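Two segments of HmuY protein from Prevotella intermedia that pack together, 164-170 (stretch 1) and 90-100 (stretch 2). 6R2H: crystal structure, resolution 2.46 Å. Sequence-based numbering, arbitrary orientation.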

ATOM      1  N   ASN A 164      11.527  15.216   2.880  1.00 36.21           N
ATOM      2  CA  ASN A 164      10.119  15.575   2.832  1.00 37.29           C
ATOM      3  C   ASN A 164       9.363  14.717   3.843  1.00 38.82           C
ATOM      4  O   ASN A 164       9.891  13.735   4.373  1.00 41.65           O
ATOM      5  CB  ASN A 164       9.505  15.376   1.445  1.00 37.07           C
ATOM      6  CG  ASN A 164      10.180  16.204   0.379  1.00 37.28           C
ATOM      7  OD1 ASN A 164      10.655  17.307   0.660  1.00 38.50           O
ATOM      8  ND2 ASN A 164      10.211  15.680  -0.835  1.00 36.19           N
ATOM      9  N   ALA A 165       8.118  15.110   4.107  1.00 33.92           N
ATOM     10  CA  ALA A 165       7.310  14.418   5.088  1.00 31.89           C
ATOM     11  C   ALA A 165       5.840  14.584   4.711  1.00 30.54           C
ATOM     12  O   ALA A 165       5.504  15.444   3.889  1.00 28.79           O
ATOM     13  CB  ALA A 165       7.616  14.973   6.462  1.00 31.52           C
ATOM     14  N   ALA A 166       4.976  13.746   5.303  1.00 28.93           N
ATOM     15  CA  ALA A 166       3.547  13.881   5.059  1.00 29.67           C
ATOM     16  C   ALA A 166       2.711  13.405   6.245  1.00 29.08           C
ATOM     17  O   ALA A 166       3.130  12.556   7.032  1.00 29.97           O
ATOM     18  CB  ALA A 166       3.178  13.141   3.798  1.00 30.34           C
ATOM     19  N   LEU A 167       1.501  13.957   6.335  1.00 28.98           N
ATOM     20  CA  LEU A 167       0.512  13.545   7.316  1.00 28.50           C
ATOM     21  C   LEU A 167      -0.752  13.150   6.557  1.00 30.18           C
ATOM     22  O   LEU A 167      -1.336  13.971   5.846  1.00 33.38           O
ATOM     23  CB  LEU A 167       0.239  14.728   8.251  1.00 28.55           C
ATOM     24  CG  LEU A 167       1.424  15.259   9.061  1.00 27.32           C
ATOM     25  CD1 LEU A 167       1.085  16.637   9.601  1.00 28.04           C
ATOM     26  CD2 LEU A 167       1.767  14.312  10.207  1.00 26.13           C
ATOM     27  N   ILE A 168      -1.161  11.885   6.703  1.00 28.65           N
ATOM     28  CA  ILE A 168      -2.156  11.283   5.828  1.00 30.20           C
ATOM     29  C   ILE A 168      -3.299  10.737   6.682  1.00 32.44           C
ATOM     30  O   ILE A 168      -3.061  10.024   7.658  1.00 32.19           O
ATOM     31  CB  ILE A 168      -1.515  10.167   4.958  1.00 29.25           C
ATOM     32  CG1 ILE A 168      -0.314  10.665   4.148  1.00 29.77           C
ATOM     33  CG2 ILE A 168      -2.532   9.443   4.082  1.00 25.70           C
ATOM     34  CD1 ILE A 168       0.593   9.555   3.667  1.00 30.52           C
ATOM     35  N   LYS A 169      -4.541  11.034   6.286  1.00 32.48           N
ATOM     36  CA  LYS A 169      -5.700  10.412   6.902  1.00 33.95           C
ATOM     37  C   LYS A 169      -6.531   9.749   5.807  1.00 34.19           C
ATOM     38  O   LYS A 169      -6.959  10.421   4.871  1.00 35.57           O
ATOM     39  CB  LYS A 169      -6.489  11.465   7.687  1.00 35.23           C
ATOM     40  CG  LYS A 169      -7.841  11.032   8.243  1.00 35.42           C
ATOM     41  CD  LYS A 169      -8.582  12.189   8.872  1.00 34.90           C
ATOM     42  CE  LYS A 169      -9.948  11.814   9.408  1.00 35.29           C
ATOM     43  NZ  LYS A 169      -9.821  10.794  10.473  1.00 36.81           N
ATOM     44  N   PHE A 170      -6.741   8.432   5.934  1.00 33.48           N
ATOM     45  CA  PHE A 170      -7.446   7.641   4.935  1.00 31.55           C
ATOM     46  C   PHE A 170      -8.956   7.848   5.048  1.00 33.08           C
ATOM     47  O   PHE A 170      -9.494   7.975   6.143  1.00 32.14           O
ATOM     48  CB  PHE A 170      -6.989   6.183   5.004  1.00 28.49           C
ATOM     49  CG  PHE A 170      -5.567   5.995   4.540  1.00 27.69           C
ATOM     50  CD1 PHE A 170      -5.277   5.773   3.197  1.00 26.13           C
ATOM     51  CD2 PHE A 170      -4.507   6.089   5.436  1.00 28.29           C
ATOM     52  CE1 PHE A 170      -3.966   5.617   2.765  1.00 25.42           C
ATOM     53  CE2 PHE A 170      -3.190   5.939   5.007  1.00 27.04           C
ATOM     54  CZ  PHE A 170      -2.925   5.710   3.669  1.00 26.64           C
TER
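Stretch 2 (90-100) ETDLNKINALP

A single hydrogen bond joins these two segments, and it runs from a side chain to a backbone: NZ of K169 donates to the carbonyl O of T91 at 2.8 Å, while the rest of the contact is van der Waals packing, mostly between apolar side chains, with some methyls against backbone. Stretch 1 supplies a strand, 165-170, which continues later in the chain; stretch 2 has no regular helix or strand and lies over one face of it without any backbone hydrogen bond between the two. The contact is modest, with 442 Å² buried when both sides are summed, and it brings together residues at least 66 positions apart in sequence.

The two stretches run in opposite senses along the contact. K169 has its CA nearest that of L93, at 6.7 Å between the two CA atoms, and L167 has its CA nearest that of L99, at 7.4 Å CA to CA; moving forward through stretch 2 therefore means moving back along the strand. L99 comes six positions after L93, but K169 only two after L167, so the loop is not an extended partner in step with the strand. Part of the extra length is taken up where the loop bends at 92-95, closed by the backbone hydrogen bond from N of K95 to O of D92 at 3.0 Å. The side chain of D92 adds to this bend, its OD1 accepting from N of N94 at 2.8 Å, while CA-to-CB of D92 points away from the strand.

The alternation of the strand decides which residues meet the loop. A165, L167 and K169 direct CA-to-CB toward stretch 2; A166 and I168 point away and are barely covered by it. L167 is the centre of the contact, with 124 Å² covered, the largest share of any residue here. Its CB lies 3.9 Å from CD1 of L93, its CD1 reaches CG1 of I96 at 4.1 Å, and its CD2 meets CD1 of L99 at 3.8 Å, so three apolar side chains gather around one leucine in its m,t rotamer. The same CD1 of L167 also rests on loop backbone, 3.7 Å from O of I96 and 3.9 Å from N of A98. CD1 of L93 approaches the strand backbone in turn, 3.6 Å from O of L167.

L99 closes the early end of the strand. Its CA-to-CB bond points sideways, but the end of the side chain comes nearer, placing CD1 3.7 Å from CB of A165 and 4.1 Å from O of A166; the small alanine side chain is met by a leucine methyl. Toward the other end, K169 extends through t rotamers at chi1, chi2 and chi3 before turning to p at chi4. Its CD passes 4.4 Å from CB of L93, so the aliphatic chain skirts the leucine on the way to the carbonyl of T91. CA-to-CB of T91 points away from the strand, and the bond is made to its backbone O.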

ATOM      1  N   GLU A  90      -3.621  10.871  16.655  1.00 41.28           N
ATOM      2  CA  GLU A  90      -4.451  11.965  16.173  1.00 41.11           C
ATOM      3  C   GLU A  90      -5.411  11.445  15.105  1.00 40.66           C
ATOM      4  O   GLU A  90      -5.029  10.631  14.270  1.00 42.00           O
ATOM      5  CB  GLU A  90      -3.556  13.076  15.619  1.00 42.54           C
ATOM      6  CG  GLU A  90      -4.296  14.340  15.243  1.00 45.83           C
ATOM      7  CD  GLU A  90      -5.034  14.943  16.420  1.00 50.31           C
ATOM      8  OE1 GLU A  90      -4.353  15.493  17.316  1.00 51.73           O
ATOM      9  OE2 GLU A  90      -6.285  14.836  16.440  1.00 49.62           O
ATOM     10  N   THR A  91      -6.646  11.962  15.108  1.00 39.62           N
ATOM     11  CA  THR A  91      -7.631  11.566  14.114  1.00 42.21           C
ATOM     12  C   THR A  91      -8.127  12.782  13.332  1.00 44.32           C
ATOM     13  O   THR A  91      -8.844  12.623  12.341  1.00 47.17           O
ATOM     14  CB  THR A  91      -8.782  10.746  14.720  1.00 43.32           C
ATOM     15  OG1 THR A  91      -9.222  11.367  15.925  1.00 45.02           O
ATOM     16  CG2 THR A  91      -8.438   9.304  15.023  1.00 41.58           C
ATOM     17  N   ASP A  92      -7.722  13.983  13.760  1.00 44.11           N
ATOM     18  CA  ASP A  92      -8.123  15.202  13.084  1.00 44.72           C
ATOM     19  C   ASP A  92      -6.907  15.771  12.356  1.00 46.37           C
ATOM     20  O   ASP A  92      -5.948  16.212  12.988  1.00 50.97           O
ATOM     21  CB  ASP A  92      -8.748  16.179  14.085  1.00 46.54           C
ATOM     22  CG  ASP A  92      -9.344  17.448  13.497  1.00 49.71           C
ATOM     23  OD1 ASP A  92      -8.979  17.820  12.357  1.00 50.10           O
ATOM     24  OD2 ASP A  92     -10.162  18.072  14.203  1.00 53.22           O
ATOM     25  N   LEU A  93      -6.960  15.776  11.022  1.00 43.97           N
ATOM     26  CA  LEU A  93      -5.826  16.236  10.235  1.00 42.69           C
ATOM     27  C   LEU A  93      -5.632  17.748  10.393  1.00 45.28           C
ATOM     28  O   LEU A  93      -4.548  18.268  10.124  1.00 47.26           O
ATOM     29  CB  LEU A  93      -6.050  15.842   8.771  1.00 37.58           C
ATOM     30  CG  LEU A  93      -4.927  16.204   7.798  1.00 36.96           C
ATOM     31  CD1 LEU A  93      -3.605  15.574   8.205  1.00 33.50           C
ATOM     32  CD2 LEU A  93      -5.292  15.767   6.388  1.00 38.68           C
ATOM     33  N   ASN A  94      -6.670  18.452  10.854  1.00 47.24           N
ATOM     34  CA  ASN A  94      -6.555  19.892  11.009  1.00 50.86           C
ATOM     35  C   ASN A  94      -5.875  20.233  12.327  1.00 53.80           C
ATOM     36  O   ASN A  94      -5.503  21.383  12.546  1.00 63.24           O
ATOM     37  CB  ASN A  94      -7.902  20.600  10.938  1.00 52.98           C
ATOM     38  CG  ASN A  94      -8.469  20.578   9.544  1.00 55.76           C
ATOM     39  OD1 ASN A  94      -9.584  20.106   9.351  1.00 57.04           O
ATOM     40  ND2 ASN A  94      -7.699  21.064   8.584  1.00 54.69           N
ATOM     41  N   LYS A  95      -5.727  19.235  13.201  1.00 52.48           N
ATOM     42  CA  LYS A  95      -5.170  19.500  14.513  1.00 53.15           C
ATOM     43  C   LYS A  95      -3.695  19.102  14.550  1.00 51.63           C
ATOM     44  O   LYS A  95      -3.144  18.931  15.637  1.00 53.52           O
ATOM     45  CB  LYS A  95      -5.999  18.811  15.600  1.00 55.10           C
ATOM     46  CG  LYS A  95      -7.168  19.617  16.155  1.00 62.37           C
ATOM     47  CD  LYS A  95      -7.862  18.978  17.362  1.00 68.58           C
ATOM     48  CE  LYS A  95      -7.043  19.003  18.642  1.00 70.63           C
ATOM     49  NZ  LYS A  95      -7.798  18.498  19.819  1.00 67.81           N
ATOM     50  N   ILE A  96      -3.059  18.956  13.374  1.00 43.72           N
ATOM     51  CA  ILE A  96      -1.655  18.553  13.342  1.00 41.83           C
ATOM     52  C   ILE A  96      -0.967  19.070  12.080  1.00 40.67           C
ATOM     53  O   ILE A  96      -1.514  18.949  10.983  1.00 40.19           O
ATOM     54  CB  ILE A  96      -1.521  17.023  13.508  1.00 40.11           C
ATOM     55  CG1 ILE A  96      -0.051  16.601  13.575  1.00 39.10           C
ATOM     56  CG2 ILE A  96      -2.303  16.271  12.432  1.00 40.70           C
ATOM     57  CD1 ILE A  96       0.175  15.259  14.230  1.00 37.66           C
ATOM     58  N   ASN A  97       0.256  19.607  12.241  1.00 39.99           N
ATOM     59  CA  ASN A  97       0.951  20.278  11.149  1.00 41.88           C
ATOM     60  C   ASN A  97       2.443  19.967  11.131  1.00 40.63           C
ATOM     61  O   ASN A  97       3.171  20.499  10.302  1.00 39.87           O
ATOM     62  CB  ASN A  97       0.755  21.794  11.188  1.00 43.29           C
ATOM     63  CG  ASN A  97      -0.525  22.222  10.508  1.00 46.42           C
ATOM     64  OD1 ASN A  97      -0.595  22.265   9.275  1.00 45.91           O
ATOM     65  ND2 ASN A  97      -1.537  22.528  11.308  1.00 46.49           N
ATOM     66  N   ALA A  98       2.883  19.119  12.061  1.00 41.13           N
ATOM     67  CA  ALA A  98       4.242  18.607  12.048  1.00 42.74           C
ATOM     68  C   ALA A  98       4.212  17.157  12.521  1.00 45.57           C
ATOM     69  O   ALA A  98       3.260  16.737  13.183  1.00 46.43           O
ATOM     70  CB  ALA A  98       5.115  19.467  12.929  1.00 43.56           C
ATOM     71  N   LEU A  99       5.267  16.408  12.177  1.00 44.89           N
ATOM     72  CA  LEU A  99       5.437  15.028  12.593  1.00 42.34           C
ATOM     73  C   LEU A  99       5.816  14.983  14.071  1.00 46.13           C
ATOM     74  O   LEU A  99       6.699  15.720  14.507  1.00 43.76           O
ATOM     75  CB  LEU A  99       6.547  14.415  11.739  1.00 39.91           C
ATOM     76  CG  LEU A  99       6.102  13.777  10.430  1.00 39.65           C
ATOM     77  CD1 LEU A  99       5.475  14.803   9.511  1.00 39.53           C
ATOM     78  CD2 LEU A  99       7.285  13.121   9.754  1.00 42.24           C
ATOM     79  N   PRO A 100       5.130  14.151  14.890  1.00 46.68           N
ATOM     80  CA  PRO A 100       5.530  13.944  16.281  1.00 47.04           C
ATOM     81  C   PRO A 100       6.670  12.938  16.406  1.00 48.59           C
ATOM     82  O   PRO A 100       6.970  12.216  15.456  1.00 52.96           O
ATOM     83  CB  PRO A 100       4.256  13.356  16.892  1.00 49.96           C
ATOM     84  CG  PRO A 100       3.633  12.582  15.757  1.00 47.71           C
ATOM     85  CD  PRO A 100       3.907  13.417  14.525  1.00 46.23           C
TER